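Local coordinates for protein uracil-DNA glycosylase (Sulfolobus tokodaii str. 7, PDB 4ZBY) that belongs to the uracil-DNA glycosylase superfamily and binds an iron/sulfur cluster and uracil, at residues A[124-129]-A[159-164]. Sequence-based numbering, arbitrary orientation.
Sequences HSTKYI and VFPTYH. With URA (uracil), chain C.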
# COMPACT_ATOMS: atom_id res chain seq x y z
N HIS A 124 -2.49 -9.30 0.70
CA HIS A 124 -1.55 -9.27 1.81
C HIS A 124 -1.71 -8.00 2.62
O HIS A 124 -1.77 -8.04 3.86
CB HIS A 124 -0.12 -9.39 1.30
CG HIS A 124 0.19 -10.74 0.72
ND1 HIS A 124 0.10 -11.01 -0.63
CD2 HIS A 124 0.52 -11.90 1.32
CE1 HIS A 124 0.39 -12.28 -0.83
NE2 HIS A 124 0.66 -12.84 0.33
N SER A 125 -1.76 -6.87 1.93
CA SER A 125 -1.86 -5.60 2.64
C SER A 125 -3.24 -5.49 3.29
O SER A 125 -3.37 -4.99 4.41
CB SER A 125 -1.60 -4.42 1.69
OG SER A 125 -2.59 -4.40 0.69
N THR A 126 -4.26 -5.97 2.59
CA THR A 126 -5.61 -5.94 3.14
C THR A 126 -5.71 -6.80 4.40
O THR A 126 -6.21 -6.36 5.43
CB THR A 126 -6.68 -6.41 2.12
OG1 THR A 126 -6.65 -5.54 0.98
CG2 THR A 126 -8.09 -6.37 2.72
N LYS A 127 -5.20 -8.02 4.32
CA LYS A 127 -5.20 -8.88 5.50
C LYS A 127 -4.44 -8.26 6.67
O LYS A 127 -4.90 -8.34 7.82
CB LYS A 127 -4.62 -10.25 5.14
CG LYS A 127 -4.63 -11.27 6.27
CD LYS A 127 -4.12 -12.61 5.75
CE LYS A 127 -4.53 -13.76 6.66
NZ LYS A 127 -3.92 -13.61 8.01
N TYR A 128 -3.30 -7.63 6.39
CA TYR A 128 -2.50 -7.01 7.44
C TYR A 128 -3.28 -5.88 8.12
O TYR A 128 -3.41 -5.83 9.35
CB TYR A 128 -1.15 -6.45 6.91
CG TYR A 128 -0.44 -5.77 8.05
CD1 TYR A 128 -0.45 -4.39 8.18
CD2 TYR A 128 0.13 -6.52 9.07
CE1 TYR A 128 0.13 -3.77 9.30
CE2 TYR A 128 0.71 -5.92 10.17
CZ TYR A 128 0.70 -4.55 10.28
OH TYR A 128 1.30 -3.98 11.38
N ILE A 129 -3.79 -4.96 7.31
CA ILE A 129 -4.48 -3.79 7.87
C ILE A 129 -5.76 -4.24 8.57
O ILE A 129 -6.07 -3.73 9.65
CB ILE A 129 -4.80 -2.72 6.79
CG1 ILE A 129 -3.49 -2.08 6.27
CG2 ILE A 129 -5.76 -1.65 7.35
CD1 ILE A 129 -2.68 -1.33 7.32
N VAL A 159 -10.67 2.55 5.23
CA VAL A 159 -9.86 1.54 4.58
C VAL A 159 -10.63 0.97 3.40
O VAL A 159 -11.78 0.56 3.53
CB VAL A 159 -9.45 0.39 5.54
CG1 VAL A 159 -8.73 -0.74 4.78
CG2 VAL A 159 -8.57 0.93 6.66
N PHE A 160 -10.00 0.97 2.24
CA PHE A 160 -10.67 0.51 1.03
C PHE A 160 -9.84 -0.53 0.31
O PHE A 160 -8.86 -0.20 -0.35
CB PHE A 160 -10.95 1.70 0.10
CG PHE A 160 -12.00 1.43 -0.91
CD1 PHE A 160 -13.25 2.02 -0.79
CD2 PHE A 160 -11.78 0.55 -1.96
CE1 PHE A 160 -14.26 1.73 -1.71
CE2 PHE A 160 -12.78 0.26 -2.90
CZ PHE A 160 -14.01 0.87 -2.78
N PRO A 161 -10.22 -1.82 0.43
CA PRO A 161 -9.43 -2.84 -0.23
C PRO A 161 -9.76 -2.96 -1.71
O PRO A 161 -10.92 -2.85 -2.06
CB PRO A 161 -9.84 -4.14 0.51
CG PRO A 161 -10.57 -3.68 1.74
CD PRO A 161 -11.22 -2.38 1.36
N THR A 162 -8.76 -3.18 -2.55
CA THR A 162 -8.98 -3.48 -3.96
C THR A 162 -8.12 -4.67 -4.40
O THR A 162 -7.27 -5.16 -3.64
CB THR A 162 -8.63 -2.29 -4.86
OG1 THR A 162 -7.20 -2.20 -4.99
CG2 THR A 162 -9.17 -0.98 -4.28
N TYR A 163 -8.32 -5.13 -5.63
CA TYR A 163 -7.42 -6.13 -6.19
C TYR A 163 -6.09 -5.45 -6.41
O TYR A 163 -6.01 -4.23 -6.49
CB TYR A 163 -7.97 -6.70 -7.49
CG TYR A 163 -9.16 -7.62 -7.32
CD1 TYR A 163 -9.19 -8.57 -6.29
CD2 TYR A 163 -10.23 -7.56 -8.19
CE1 TYR A 163 -10.28 -9.41 -6.14
CE2 TYR A 163 -11.32 -8.41 -8.05
CZ TYR A 163 -11.34 -9.33 -7.02
OH TYR A 163 -12.42 -10.17 -6.86
N HIS A 164 -5.03 -6.23 -6.49
CA HIS A 164 -3.73 -5.67 -6.75
C HIS A 164 -3.65 -5.30 -8.22
O HIS A 164 -4.18 -6.00 -9.07
CB HIS A 164 -2.67 -6.70 -6.39
CG HIS A 164 -1.29 -6.15 -6.39
ND1 HIS A 164 -0.58 -5.93 -7.56
CD2 HIS A 164 -0.46 -5.81 -5.38
CE1 HIS A 164 0.62 -5.46 -7.26
NE2 HIS A 164 0.71 -5.38 -5.94
N1 URA C . 3.84 -4.93 -6.23
C2 URA C . 3.61 -4.42 -5.00
O2 URA C . 2.91 -4.98 -4.18
N3 URA C . 4.33 -3.35 -4.66
C4 URA C . 5.26 -2.73 -5.42
O4 URA C . 5.79 -1.71 -5.01
C5 URA C . 5.47 -3.28 -6.70
C6 URA C . 4.76 -4.36 -7.09
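The His164 ring, two residues beyond the strand that sets Pro161 against Thr126, meets uracil with its edge. That strand, 155-162, belongs to the central sheet of the alpha/beta UDG-like fold. Uracil N1 lies in the ring plane, 3.2 Å from His164 NE2. Uracil O2 also lies at the ring edge, near its plane. NE2 donates to uracil O2 at 2.8 Å, with an N-H...O angle of 161°. The ring of Phe55 also meets the imidazole, with the planes about 35° apart. The His164 ring reaches uracil with CG anti to the backbone N (chi1 -170°). His164 ND1 is hydrogen-bonded to the backbone N of Ala166, which fixes the rotation of the ring while NE2 faces uracil. Asn82, Glu42 and Phe55 hold the same uracil by further hydrogen bonds.

Helix 123-133 follows strand 117-121 and packs on the sheet beside the next parallel strand, 155-162. This is a beta-alpha-beta crossover whose connection also carries helix 140-143 and the antiparallel strand 148-152. No hydrogen bond joins segments 124-129 and 159-164. The contact is small and buried, and rests on two pairs. Ile129 and Val159 meet through methyl groups, CG2 to CG2 at 3.9 Å. Ile129 also touches Thr120 and Ile110. Thr126 and Pro161 cross at about a right angle, and Ile140 of helix 140-143 touches both. Thr126 OG1 is hydrogen-bonded to Thr120 OG1 and Gly122 O, so its 3.5 Å contact with Pro161 CB is van der Waals only. Thr126 CG2, anti to the backbone N, lies 3.6 Å from Pro161 CB.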